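Local coordinates for protein translation initiation factor eIF2B subunit delta (Schizosaccharomyces pombe, PDB 5B04) that acts as a component of the eIF2B complex, which catalyses the exchange of GDP for GTP on the gamma subunit of eIF2, at residues Glu394-Asp399 with Ser429-Val434; Ser301-Glu306 with Gly398-Asn403; Pro143-Leu148 with Leu168-Ile173. All blocks are in the same frame, centred on the assembly; numbering follows the deposited sequence.

Interaction 1 (Glu394-Asp399 with Ser429-Val434). With PO4 (phosphate ion), chain P.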
ATOM      1  N   GLU G 394     -14.617  14.917   9.552  1.00 63.73           N
ATOM      2  CA  GLU G 394     -15.928  15.359  10.009  1.00 64.53           C
ATOM      3  C   GLU G 394     -17.040  14.609   9.287  1.00 64.15           C
ATOM      4  O   GLU G 394     -17.138  14.652   8.060  1.00 66.45           O
ATOM      5  CB  GLU G 394     -16.087  16.866   9.804  1.00 59.30           C
ATOM      6  CG  GLU G 394     -17.359  17.442  10.405  1.00 71.95           C
ATOM      7  CD  GLU G 394     -17.495  18.932  10.164  1.00 80.73           C
ATOM      8  OE1 GLU G 394     -16.456  19.618  10.069  1.00 80.65           O
ATOM      9  OE2 GLU G 394     -18.642  19.418  10.071  1.00 82.29           O
ATOM     10  N   LEU G 395     -17.876  13.921  10.056  1.00 65.95           N
ATOM     11  CA  LEU G 395     -18.970  13.146   9.489  1.00 60.92           C
ATOM     12  C   LEU G 395     -20.110  14.029   9.003  1.00 64.59           C
ATOM     13  O   LEU G 395     -20.569  14.921   9.715  1.00 68.09           O
ATOM     14  CB  LEU G 395     -19.504  12.140  10.511  1.00 74.90           C
ATOM     15  CG  LEU G 395     -18.620  10.925  10.785  1.00 74.56           C
ATOM     16  CD1 LEU G 395     -19.329   9.940  11.700  1.00 78.39           C
ATOM     17  CD2 LEU G 395     -18.230  10.265   9.480  1.00 58.73           C
ATOM     18  N   ALA G 396     -20.556  13.771   7.779  1.00 74.23           N
ATOM     19  CA  ALA G 396     -21.749  14.409   7.243  1.00 78.24           C
ATOM     20  C   ALA G 396     -22.915  13.432   7.344  1.00 83.06           C
ATOM     21  O   ALA G 396     -22.710  12.220   7.259  1.00 85.37           O
ATOM     22  CB  ALA G 396     -21.526  14.844   5.800  1.00 73.83           C
ATOM     23  N   PRO G 397     -24.138  13.952   7.546  1.00 74.81           N
ATOM     24  CA  PRO G 397     -25.346  13.126   7.655  1.00 76.92           C
ATOM     25  C   PRO G 397     -25.464  12.097   6.532  1.00 73.22           C
ATOM     26  O   PRO G 397     -25.368  12.451   5.357  1.00 63.61           O
ATOM     27  CB  PRO G 397     -26.475  14.153   7.571  1.00 71.75           C
ATOM     28  CG  PRO G 397     -25.885  15.383   8.158  1.00 70.06           C
ATOM     29  CD  PRO G 397     -24.437  15.384   7.743  1.00 79.93           C
ATOM     30  N   GLY G 398     -25.660  10.835   6.902  1.00 79.06           N
ATOM     31  CA  GLY G 398     -25.742   9.757   5.934  1.00 73.31           C
ATOM     32  C   GLY G 398     -26.965   9.855   5.044  1.00 83.81           C
ATOM     33  O   GLY G 398     -26.986   9.309   3.942  1.00 89.84           O
ATOM     34  N   ASP G 399     -27.985  10.558   5.525  1.00 85.45           N
ATOM     35  CA  ASP G 399     -29.230  10.717   4.782  1.00 80.53           C
ATOM     36  C   ASP G 399     -29.044  11.590   3.543  1.00 84.50           C
ATOM     37  O   ASP G 399     -29.857  11.553   2.619  1.00 93.39           O
ATOM     38  CB  ASP G 399     -30.314  11.309   5.683  1.00 86.23           C
ATOM     39  CG  ASP G 399     -30.568  10.467   6.918  1.00 90.31           C
ATOM     40  OD1 ASP G 399     -30.395   9.232   6.842  1.00 86.19           O
ATOM     41  OD2 ASP G 399     -30.942  11.037   7.963  1.00 95.47           O
ATOM     42  N   SER G 429     -20.544   9.746   4.340  1.00 47.44           N
ATOM     43  CA  SER G 429     -19.904  10.808   3.580  1.00 70.63           C
ATOM     44  C   SER G 429     -18.974  11.622   4.473  1.00 78.72           C
ATOM     45  O   SER G 429     -19.426  12.344   5.362  1.00 74.96           O
ATOM     46  CB  SER G 429     -20.950  11.720   2.936  1.00 73.05           C
ATOM     47  OG  SER G 429     -20.335  12.690   2.107  1.00 81.97           O
ATOM     48  N   LEU G 430     -17.671  11.492   4.241  1.00 70.55           N
ATOM     49  CA  LEU G 430     -16.690  12.309   4.940  1.00 61.71           C
ATOM     50  C   LEU G 430     -16.652  13.693   4.311  1.00 67.53           C
ATOM     51  O   LEU G 430     -16.878  13.839   3.109  1.00 71.91           O
ATOM     52  CB  LEU G 430     -15.303  11.667   4.895  1.00 49.40           C
ATOM     53  CG  LEU G 430     -15.167  10.248   5.448  1.00 55.98           C
ATOM     54  CD1 LEU G 430     -13.716   9.799   5.397  1.00 48.10           C
ATOM     55  CD2 LEU G 430     -15.705  10.167   6.864  1.00 68.19           C
ATOM     56  N   LYS G 431     -16.374  14.709   5.118  1.00 58.18           N
ATOM     57  CA  LYS G 431     -16.324  16.073   4.609  1.00 55.47           C
ATOM     58  C   LYS G 431     -14.931  16.448   4.125  1.00 57.50           C
ATOM     59  O   LYS G 431     -14.784  17.266   3.217  1.00 62.13           O
ATOM     60  CB  LYS G 431     -16.782  17.068   5.679  1.00 56.14           C
ATOM     61  CG  LYS G 431     -18.276  17.048   5.949  1.00 74.43           C
ATOM     62  CD  LYS G 431     -18.800  18.449   6.227  1.00 72.95           C
ATOM     63  CE  LYS G 431     -20.314  18.455   6.369  1.00 93.01           C
ATOM     64  NZ  LYS G 431     -20.858  19.836   6.496  1.00 81.85           N
ATOM     65  N   TYR G 432     -13.908  15.844   4.721  1.00 58.02           N
ATOM     66  CA  TYR G 432     -12.543  16.290   4.470  1.00 56.73           C
ATOM     67  C   TYR G 432     -11.612  15.204   3.944  1.00 57.59           C
ATOM     68  O   TYR G 432     -12.008  14.052   3.767  1.00 58.82           O
ATOM     69  CB  TYR G 432     -11.966  16.907   5.741  1.00 47.11           C
ATOM     70  CG  TYR G 432     -12.736  18.129   6.181  1.00 53.42           C
ATOM     71  CD1 TYR G 432     -12.608  19.332   5.500  1.00 49.56           C
ATOM     72  CD2 TYR G 432     -13.606  18.074   7.262  1.00 49.28           C
ATOM     73  CE1 TYR G 432     -13.318  20.451   5.890  1.00 56.21           C
ATOM     74  CE2 TYR G 432     -14.318  19.189   7.660  1.00 56.99           C
ATOM     75  CZ  TYR G 432     -14.170  20.375   6.970  1.00 60.16           C
ATOM     76  OH  TYR G 432     -14.877  21.487   7.363  1.00 82.75           O
ATOM     77  N   ASP G 433     -10.361  15.591   3.709  1.00 61.77           N
ATOM     78  CA  ASP G 433      -9.453  14.798   2.896  1.00 56.18           C
ATOM     79  C   ASP G 433      -8.006  15.255   3.061  1.00 63.24           C
ATOM     80  O   ASP G 433      -7.705  16.441   2.927  1.00 69.02           O
ATOM     81  CB  ASP G 433      -9.876  14.902   1.432  1.00 59.45           C
ATOM     82  CG  ASP G 433      -9.253  13.844   0.561  1.00 70.58           C
ATOM     83  OD1 ASP G 433      -8.744  12.840   1.100  1.00 98.43           O
ATOM     84  OD2 ASP G 433      -9.296  14.016  -0.674  1.00 65.11           O
ATOM     85  N   VAL G 434      -7.113  14.314   3.347  1.00 51.92           N
ATOM     86  CA  VAL G 434      -5.701  14.638   3.523  1.00 54.61           C
ATOM     87  C   VAL G 434      -4.908  14.376   2.246  1.00 58.53           C
ATOM     88  O   VAL G 434      -4.693  13.228   1.860  1.00 62.84           O
ATOM     89  CB  VAL G 434      -5.074  13.837   4.679  1.00 51.57           C
ATOM     90  CG1 VAL G 434      -3.588  14.144   4.792  1.00 51.53           C
ATOM     91  CG2 VAL G 434      -5.787  14.147   5.986  1.00 47.82           C
TER
HETATM   92  P   PO4 P 502     -13.987  24.238   4.631  1.00102.99           P
HETATM   93  O1  PO4 P 502     -12.996  23.467   3.793  1.00 67.20           O
HETATM   94  O2  PO4 P 502     -13.814  23.871   6.085  1.00 62.30           O
HETATM   95  O3  PO4 P 502     -13.745  25.718   4.454  1.00 97.95           O
HETATM   96  O4  PO4 P 502     -15.392  23.901   4.191  1.00104.46           O

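Interaction 2 (Ser301-Glu306 with Gly398-Asn403)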
ATOM      1  N   SER G 301     -19.230  17.534  -6.796  1.00 40.67           N
ATOM      2  CA  SER G 301     -19.374  16.220  -6.177  1.00 38.71           C
ATOM      3  C   SER G 301     -20.649  16.110  -5.345  1.00 47.88           C
ATOM      4  O   SER G 301     -21.245  17.116  -4.961  1.00 54.96           O
ATOM      5  CB  SER G 301     -18.158  15.906  -5.305  1.00 55.18           C
ATOM      6  OG  SER G 301     -18.296  14.639  -4.686  1.00 76.08           O
ATOM      7  N   ARG G 302     -21.063  14.875  -5.078  1.00 56.79           N
ATOM      8  CA  ARG G 302     -22.180  14.598  -4.181  1.00 50.72           C
ATOM      9  C   ARG G 302     -21.701  14.667  -2.728  1.00 58.11           C
ATOM     10  O   ARG G 302     -20.496  14.637  -2.481  1.00 68.11           O
ATOM     11  CB  ARG G 302     -22.782  13.226  -4.496  1.00 62.90           C
ATOM     12  CG  ARG G 302     -23.661  13.198  -5.731  1.00 47.33           C
ATOM     13  CD  ARG G 302     -24.700  12.102  -5.607  1.00 61.26           C
ATOM     14  NE  ARG G 302     -25.552  12.299  -4.440  1.00 66.79           N
ATOM     15  CZ  ARG G 302     -26.133  11.313  -3.764  1.00 70.85           C
ATOM     16  NH1 ARG G 302     -25.951  10.053  -4.133  1.00 52.07           N
ATOM     17  NH2 ARG G 302     -26.895  11.589  -2.715  1.00 81.23           N
ATOM     18  N   PRO G 303     -22.631  14.759  -1.755  1.00 59.65           N
ATOM     19  CA  PRO G 303     -24.099  14.813  -1.824  1.00 67.99           C
ATOM     20  C   PRO G 303     -24.649  16.174  -2.249  1.00 73.70           C
ATOM     21  O   PRO G 303     -25.435  16.231  -3.193  1.00 82.43           O
ATOM     22  CB  PRO G 303     -24.527  14.476  -0.393  1.00 68.79           C
ATOM     23  CG  PRO G 303     -23.390  14.900   0.449  1.00 88.44           C
ATOM     24  CD  PRO G 303     -22.152  14.676  -0.364  1.00 70.45           C
ATOM     25  N   GLU G 304     -24.263  17.246  -1.562  1.00 63.80           N
ATOM     26  CA  GLU G 304     -24.659  18.582  -1.987  1.00 77.98           C
ATOM     27  C   GLU G 304     -23.655  19.078  -3.018  1.00 63.32           C
ATOM     28  O   GLU G 304     -22.482  18.708  -2.982  1.00 87.80           O
ATOM     29  CB  GLU G 304     -24.752  19.550  -0.803  1.00 89.78           C
ATOM     30  CG  GLU G 304     -23.418  19.963  -0.206  1.00 91.83           C
ATOM     31  CD  GLU G 304     -22.779  18.862   0.612  1.00110.69           C
ATOM     32  OE1 GLU G 304     -23.523  18.011   1.143  1.00118.37           O
ATOM     33  OE2 GLU G 304     -21.535  18.849   0.726  1.00111.34           O
ATOM     34  N   PHE G 305     -24.120  19.912  -3.940  1.00 47.63           N
ATOM     35  CA  PHE G 305     -23.312  20.290  -5.090  1.00 50.81           C
ATOM     36  C   PHE G 305     -22.861  21.747  -5.011  1.00 64.88           C
ATOM     37  O   PHE G 305     -23.480  22.630  -5.604  1.00 75.38           O
ATOM     38  CB  PHE G 305     -24.095  20.043  -6.382  1.00 66.52           C
ATOM     39  CG  PHE G 305     -24.632  18.640  -6.511  1.00 56.07           C
ATOM     40  CD1 PHE G 305     -25.832  18.282  -5.915  1.00 51.56           C
ATOM     41  CD2 PHE G 305     -23.938  17.682  -7.232  1.00 58.02           C
ATOM     42  CE1 PHE G 305     -26.327  16.996  -6.033  1.00 60.30           C
ATOM     43  CE2 PHE G 305     -24.429  16.393  -7.354  1.00 53.54           C
ATOM     44  CZ  PHE G 305     -25.625  16.052  -6.751  1.00 53.14           C
ATOM     45  N   GLU G 306     -21.778  21.988  -4.278  1.00 63.41           N
ATOM     46  CA  GLU G 306     -21.262  23.341  -4.087  1.00 56.32           C
ATOM     47  C   GLU G 306     -20.664  23.914  -5.366  1.00 49.44           C
ATOM     48  O   GLU G 306     -20.569  25.131  -5.523  1.00 60.61           O
ATOM     49  CB  GLU G 306     -20.211  23.367  -2.975  1.00 64.21           C
ATOM     50  CG  GLU G 306     -20.769  23.192  -1.574  1.00 79.58           C
ATOM     51  CD  GLU G 306     -20.610  21.778  -1.054  1.00 94.22           C
ATOM     52  OE1 GLU G 306     -20.573  20.840  -1.880  1.00 80.01           O
ATOM     53  OE2 GLU G 306     -20.518  21.604   0.180  1.00 84.56           O
ATOM     54  N   GLY G 398     -25.660  10.835   6.902  1.00 79.06           N
ATOM     55  CA  GLY G 398     -25.742   9.757   5.934  1.00 73.31           C
ATOM     56  C   GLY G 398     -26.965   9.855   5.044  1.00 83.81           C
ATOM     57  O   GLY G 398     -26.986   9.309   3.942  1.00 89.84           O
ATOM     58  N   ASP G 399     -27.985  10.558   5.525  1.00 85.45           N
ATOM     59  CA  ASP G 399     -29.230  10.717   4.782  1.00 80.53           C
ATOM     60  C   ASP G 399     -29.044  11.590   3.543  1.00 84.50           C
ATOM     61  O   ASP G 399     -29.857  11.553   2.619  1.00 93.39           O
ATOM     62  CB  ASP G 399     -30.314  11.309   5.683  1.00 86.23           C
ATOM     63  CG  ASP G 399     -30.568  10.467   6.918  1.00 90.31           C
ATOM     64  OD1 ASP G 399     -30.395   9.232   6.842  1.00 86.19           O
ATOM     65  OD2 ASP G 399     -30.942  11.037   7.963  1.00 95.47           O
ATOM     66  N   GLN G 400     -27.970  12.375   3.529  1.00 82.68           N
ATOM     67  CA  GLN G 400     -27.637  13.210   2.380  1.00 83.52           C
ATOM     68  C   GLN G 400     -27.355  12.363   1.142  1.00 80.89           C
ATOM     69  O   GLN G 400     -27.556  12.808   0.011  1.00 83.50           O
ATOM     70  CB  GLN G 400     -26.429  14.094   2.695  1.00 83.69           C
ATOM     71  CG  GLN G 400     -26.780  15.473   3.228  1.00112.15           C
ATOM     72  CD  GLN G 400     -27.401  16.365   2.171  1.00112.53           C
ATOM     73  OE1 GLN G 400     -26.697  16.969   1.362  1.00 91.34           O
ATOM     74  NE2 GLN G 400     -28.726  16.451   2.173  1.00 94.47           N
ATOM     75  N   LEU G 401     -26.894  11.138   1.369  1.00 71.58           N
ATOM     76  CA  LEU G 401     -26.513  10.235   0.289  1.00 80.84           C
ATOM     77  C   LEU G 401     -27.714   9.485  -0.286  1.00 80.69           C
ATOM     78  O   LEU G 401     -27.624   8.886  -1.359  1.00 75.37           O
ATOM     79  CB  LEU G 401     -25.463   9.241   0.787  1.00 85.24           C
ATOM     80  CG  LEU G 401     -24.154   9.152   0.003  1.00 65.17           C
ATOM     81  CD1 LEU G 401     -23.609  10.539  -0.299  1.00 59.99           C
ATOM     82  CD2 LEU G 401     -23.137   8.339   0.782  1.00 53.11           C
ATOM     83  N   VAL G 402     -28.852   9.548   0.375  1.00 91.12           N
ATOM     84  CA  VAL G 402     -30.078   8.973  -0.161  1.00 78.23           C
ATOM     85  C   VAL G 402     -30.593   9.630  -1.425  1.00 82.48           C
ATOM     86  O   VAL G 402     -31.124   8.966  -2.281  1.00 82.59           O
ATOM     87  CB  VAL G 402     -31.183   8.982   0.887  1.00 76.98           C
ATOM     88  CG1 VAL G 402     -32.468   8.407   0.332  1.00 90.09           C
ATOM     89  CG2 VAL G 402     -30.743   8.178   2.083  1.00 79.37           C
ATOM     90  N   ASN G 403     -30.504  10.935  -1.520  1.00 97.77           N
ATOM     91  CA  ASN G 403     -31.173  11.610  -2.601  1.00 84.69           C
ATOM     92  C   ASN G 403     -30.626  11.077  -3.884  1.00102.25           C
ATOM     93  O   ASN G 403     -29.439  11.039  -4.079  1.00100.91           O
ATOM     94  CB  ASN G 403     -30.917  13.116  -2.483  1.00107.90           C
ATOM     95  CG  ASN G 403     -31.111  13.874  -3.785  1.00120.34           C
ATOM     96  OD1 ASN G 403     -32.033  14.663  -3.918  1.00128.48           O
ATOM     97  ND2 ASN G 403     -30.229  13.637  -4.740  1.00115.67           N
TER

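Interaction 3 (Pro143-Leu148 with Leu168-Ile173)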
ATOM      1  N   PRO G 143     -27.350  35.208  22.576  1.00 75.21           N
ATOM      2  CA  PRO G 143     -28.183  35.141  21.368  1.00 75.88           C
ATOM      3  C   PRO G 143     -27.380  35.040  20.071  1.00 79.22           C
ATOM      4  O   PRO G 143     -27.685  34.193  19.232  1.00 87.26           O
ATOM      5  CB  PRO G 143     -28.961  36.456  21.417  1.00 74.53           C
ATOM      6  CG  PRO G 143     -29.103  36.733  22.867  1.00 89.39           C
ATOM      7  CD  PRO G 143     -27.832  36.240  23.513  1.00 87.05           C
ATOM      8  N   ALA G 144     -26.373  35.894  19.914  1.00 82.78           N
ATOM      9  CA  ALA G 144     -25.539  35.889  18.716  1.00 84.38           C
ATOM     10  C   ALA G 144     -24.819  34.555  18.548  1.00 81.27           C
ATOM     11  O   ALA G 144     -24.559  34.117  17.428  1.00 82.47           O
ATOM     12  CB  ALA G 144     -24.536  37.031  18.764  1.00 89.60           C
ATOM     13  N   VAL G 145     -24.499  33.916  19.669  1.00 68.68           N
ATOM     14  CA  VAL G 145     -23.870  32.600  19.648  1.00 73.06           C
ATOM     15  C   VAL G 145     -24.867  31.545  19.175  1.00 73.98           C
ATOM     16  O   VAL G 145     -24.514  30.635  18.425  1.00 63.79           O
ATOM     17  CB  VAL G 145     -23.324  32.212  21.038  1.00 78.59           C
ATOM     18  CG1 VAL G 145     -22.707  30.823  21.008  1.00 78.04           C
ATOM     19  CG2 VAL G 145     -22.310  33.236  21.509  1.00 80.70           C
ATOM     20  N   ILE G 146     -26.114  31.684  19.615  1.00 79.13           N
ATOM     21  CA  ILE G 146     -27.173  30.744  19.256  1.00 83.10           C
ATOM     22  C   ILE G 146     -27.426  30.723  17.751  1.00 77.37           C
ATOM     23  O   ILE G 146     -27.458  29.657  17.134  1.00 78.67           O
ATOM     24  CB  ILE G 146     -28.493  31.082  19.973  1.00 80.64           C
ATOM     25  CG1 ILE G 146     -28.309  31.025  21.490  1.00 75.80           C
ATOM     26  CG2 ILE G 146     -29.597  30.133  19.536  1.00 79.64           C
ATOM     27  CD1 ILE G 146     -29.558  31.376  22.269  1.00 70.06           C
ATOM     28  N   ARG G 147     -27.605  31.905  17.170  1.00 59.33           N
ATOM     29  CA  ARG G 147     -27.873  32.028  15.741  1.00 59.93           C
ATOM     30  C   ARG G 147     -26.700  31.513  14.917  1.00 68.63           C
ATOM     31  O   ARG G 147     -26.886  30.965  13.829  1.00 81.77           O
ATOM     32  CB  ARG G 147     -28.180  33.480  15.374  1.00 58.33           C
ATOM     33  CG  ARG G 147     -29.188  34.148  16.295  1.00 85.35           C
ATOM     34  CD  ARG G 147     -29.677  35.469  15.726  1.00 87.84           C
ATOM     35  NE  ARG G 147     -30.694  36.081  16.575  1.00112.98           N
ATOM     36  CZ  ARG G 147     -31.854  36.553  16.130  1.00110.31           C
ATOM     37  NH1 ARG G 147     -32.151  36.482  14.839  1.00 99.26           N
ATOM     38  NH2 ARG G 147     -32.720  37.094  16.977  1.00104.04           N
ATOM     39  N   LEU G 148     -25.493  31.692  15.441  1.00 74.49           N
ATOM     40  CA  LEU G 148     -24.296  31.175  14.792  1.00 68.06           C
ATOM     41  C   LEU G 148     -24.290  29.653  14.851  1.00 78.96           C
ATOM     42  O   LEU G 148     -23.865  28.987  13.909  1.00 92.62           O
ATOM     43  CB  LEU G 148     -23.035  31.739  15.447  1.00 77.90           C
ATOM     44  CG  LEU G 148     -21.713  31.411  14.751  1.00 77.18           C
ATOM     45  CD1 LEU G 148     -21.626  32.122  13.408  1.00 68.65           C
ATOM     46  CD2 LEU G 148     -20.530  31.775  15.636  1.00 70.46           C
ATOM     47  N   LEU G 168     -15.505  35.380  15.193  1.00 78.22           N
ATOM     48  CA  LEU G 168     -14.831  36.468  15.889  1.00 81.59           C
ATOM     49  C   LEU G 168     -15.769  37.647  16.124  1.00 87.16           C
ATOM     50  O   LEU G 168     -15.878  38.140  17.246  1.00 91.48           O
ATOM     51  CB  LEU G 168     -13.597  36.914  15.104  1.00 75.73           C
ATOM     52  CG  LEU G 168     -12.441  35.912  15.128  1.00 70.84           C
ATOM     53  CD1 LEU G 168     -11.298  36.364  14.236  1.00 64.28           C
ATOM     54  CD2 LEU G 168     -11.957  35.699  16.554  1.00 49.54           C
ATOM     55  N   LYS G 169     -16.450  38.087  15.069  1.00 79.94           N
ATOM     56  CA  LYS G 169     -17.392  39.201  15.160  1.00 75.69           C
ATOM     57  C   LYS G 169     -18.501  38.920  16.169  1.00 78.73           C
ATOM     58  O   LYS G 169     -18.996  39.833  16.831  1.00 84.40           O
ATOM     59  CB  LYS G 169     -17.997  39.503  13.787  1.00 72.06           C
ATOM     60  CG  LYS G 169     -17.005  40.065  12.783  1.00 69.24           C
ATOM     61  CD  LYS G 169     -17.559  40.032  11.368  1.00 81.17           C
ATOM     62  CE  LYS G 169     -18.766  40.941  11.214  1.00101.30           C
ATOM     63  NZ  LYS G 169     -19.277  40.940   9.814  1.00 82.72           N
ATOM     64  N   THR G 170     -18.885  37.652  16.281  1.00 77.47           N
ATOM     65  CA  THR G 170     -19.874  37.236  17.268  1.00 80.62           C
ATOM     66  C   THR G 170     -19.302  37.364  18.675  1.00 74.13           C
ATOM     67  O   THR G 170     -19.976  37.841  19.589  1.00 90.14           O
ATOM     68  CB  THR G 170     -20.338  35.784  17.030  1.00 81.53           C
ATOM     69  OG1 THR G 170     -21.060  35.709  15.795  1.00 76.58           O
ATOM     70  CG2 THR G 170     -21.237  35.310  18.163  1.00 55.94           C
ATOM     71  N   PHE G 171     -18.050  36.949  18.840  1.00 77.39           N
ATOM     72  CA  PHE G 171     -17.398  36.984  20.146  1.00 82.89           C
ATOM     73  C   PHE G 171     -17.150  38.409  20.630  1.00 82.66           C
ATOM     74  O   PHE G 171     -17.036  38.646  21.832  1.00 85.54           O
ATOM     75  CB  PHE G 171     -16.083  36.205  20.108  1.00 74.12           C
ATOM     76  CG  PHE G 171     -16.258  34.720  20.258  1.00 77.39           C
ATOM     77  CD1 PHE G 171     -17.481  34.189  20.632  1.00 95.99           C
ATOM     78  CD2 PHE G 171     -15.199  33.856  20.032  1.00 76.79           C
ATOM     79  CE1 PHE G 171     -17.648  32.824  20.773  1.00110.42           C
ATOM     80  CE2 PHE G 171     -15.359  32.490  20.173  1.00 85.94           C
ATOM     81  CZ  PHE G 171     -16.585  31.974  20.544  1.00 98.63           C
ATOM     82  N   LYS G 172     -17.062  39.355  19.700  1.00 81.14           N
ATOM     83  CA  LYS G 172     -16.966  40.758  20.081  1.00 89.66           C
ATOM     84  C   LYS G 172     -18.278  41.192  20.711  1.00 87.72           C
ATOM     85  O   LYS G 172     -18.289  41.823  21.765  1.00104.41           O
ATOM     86  CB  LYS G 172     -16.631  41.646  18.883  1.00 79.13           C
ATOM     87  CG  LYS G 172     -15.489  41.136  18.029  1.00 92.39           C
ATOM     88  CD  LYS G 172     -14.875  42.243  17.182  1.00 90.03           C
ATOM     89  CE  LYS G 172     -15.888  43.292  16.771  1.00 77.97           C
ATOM     90  NZ  LYS G 172     -15.259  44.332  15.911  1.00 74.75           N
ATOM     91  N   ILE G 173     -19.381  40.838  20.056  1.00 82.85           N
ATOM     92  CA  ILE G 173     -20.716  41.072  20.592  1.00 76.05           C
ATOM     93  C   ILE G 173     -20.855  40.405  21.955  1.00 83.19           C
ATOM     94  O   ILE G 173     -21.442  40.969  22.879  1.00 97.16           O
ATOM     95  CB  ILE G 173     -21.813  40.538  19.643  1.00 75.17           C
ATOM     96  CG1 ILE G 173     -21.734  41.232  18.281  1.00 90.30           C
ATOM     97  CG2 ILE G 173     -23.193  40.718  20.257  1.00 77.05           C
ATOM     98  CD1 ILE G 173     -22.463  42.560  18.222  1.00 88.52           C
TER

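Interaction 1 (Glu394-Asp399 with Ser429-Val434)
Glu-394 lays its side chain against Tyr-432 and Lys-431 where two chain segments run antiparallel. CG lies anti to the backbone N (chi1 -173°), and the chain stays extended from there. CB begins the contact, touching the rim of the Tyr-432 ring in its plane, 3.6 Å from CE2. CD is about equally near CE2 of Tyr-432 and CD of Lys-431. The two carboxylate oxygens part company: OE1 lies at the ring edge, 3.2 Å from CE2 of Tyr-432, with the carboxylate turned 51° from the ring plane, while OE2 faces Lys-431 CD at 4.0 Å. Lys-431 NZ stays 4.2 Å from OE2, too far for a salt bridge, though its charge probably still favours the carboxylate; OE2 instead pairs with Arg-205. A glutamate suits this place because its methylenes pack on a ring edge while its charge reaches an arginine.

The backbones are joined by two hydrogen bonds, from Lys-431 N to Glu-394 O (3.0 Å) and from Ala-396 N to Ser-429 O (3.0 Å). Between these bonds Leu-395 and Leu-430 form a non-hydrogen-bonded pair, their CD2 methyls meeting at 3.6 Å. CB of Ala-396 packs against CE of Lys-431.

Tyr-432 OH donates to O2 of a phosphate ion, probably from the crystallisation liquor, at 2.9 Å, and Arg-163 also bonds this hydroxyl; His-344 stacks on the ring. The short, weakly bonded strand 395-396 is thus an outer strand of the chain's antiparallel sheet, beside strand 425-435, whose other neighbour is strand 352-355, and Leu-430 also packs on Thr-269 of the eIF2B beta subunit.

Interaction 2 (Ser301-Glu306 with Gly398-Asn403)
In the Rossmann-like part of the chain, the loop that leaves parallel strand 294-300 and leads into helix 306-316 brings Arg-302 and Pro-303 against Gln-400 and Leu-401, in and just after a short 3-10 turn. The peptide bond before Pro-303 is cis, a geometry that proline tolerates better than other residues, and CB and CG of Pro-303 pack against the turn. Its CB lies 3.6 Å from CB of Gln-400, the two side chains crossing at about a right angle, and 4.0 Å from CD1 of Leu-401. Compact and rigid, the proline offers an apolar surface close to the backbone, and it also packs on Ser-429 of strand 425-435.

Arg-302 reaches further. A bend at chi3 (60°) turns NE out of the line of the chain, and the guanidinium beyond it arrives at the backbone that follows the turn. NH2 donates to O of Leu-401 at 3.1 Å with a fairly straight N-H...O angle of 159°. The oxygen lies in the guanidinium plane, whereas the nitrogen sits above the carbonyl plane; NH1 adds a weak bond to the same oxygen. One face of the guanidinium carries CD1 of Leu-401, 4.1 Å above its plane and offset toward the rim, and the opposite face has O of Asn-403 over it. Arginine suits this place because its flat group can take an apolar methyl over a face while its N-H groups bond in the plane. NH1 also makes a salt bridge with Glu-239 of the eIF2B beta subunit, which ties the loop to that subunit. At the root of the arginine, Ser-301 OG donates to O of Arg-302 at 3.1 Å, in the carbonyl plane and on a lone pair.

Interaction 3 (Pro143-Leu148 with Leu168-Ile173)
Thr-170 packs against Ala-144, Val-145 and Leu-148 in an antiparallel helix pair of the all-helical N-terminal region. The axes of the short segments 143-148 and 168-173 come within 9.2 Å at an angle of 156°, and small side chains at the crossing suit that spacing. Thr-170 contributes the largest share of the contact. Its CG2 stands anti to the backbone N and its OG1 beside that nitrogen (chi1 -66°), a rotamer that gives the two branches different tasks. OG1 bonds back to O of Asp-166 one turn earlier in its own helix, and CG2 is presented to the neighbour. That methyl lies 3.6 Å from O of Ala-144 and 3.8 Å from its CB, so it rests on the backbone as well as on the side chain of the opposing helix.

Val-145 adds CG2, which is anti to the carbonyl carbon and meets the threonine methyl at 4.1 Å, the two side chains crossing at about a right angle. Its branched side chain also packs on Tyr-200 and Leu-201 of helix 186-204. Leu-148, one turn beyond Ala-144, brings its CD2 to 4.0 Å from Thr-170 OG1. A serine in place of Thr-170 removes the methyl, and would probably leave a gap beside Ala-144 and weaken the packing of Val-145 CG2.

From helix 143-154, Arg-147 forms a salt bridge with Glu-38 of the eIF2B gamma subunit. At the more exposed end of the helix contact, CB of Ala-144 lies 4.2 Å from CG2 of Ile-173.

From the N terminus, interaction 3 comes first: 143-148 and 168-173 close a short loop that sets two successive helices against each other, ahead of the first strand of the main sheet in sequence. Interaction 2 opens later, at 301-306, and returns at 398-403 after a long excursion through strands and helices. Before it closes, interaction 1 has begun at 394-399, and it ends at 429-434, so the two cross in sequence and share Gly-398 and Asp-399. They also touch in space through Ser-429 and Pro-303, linking a loop of the main, mixed sheet to the small antiparallel sheet. Interaction 3 stands apart, its centre about 26 Å from that of interaction 1.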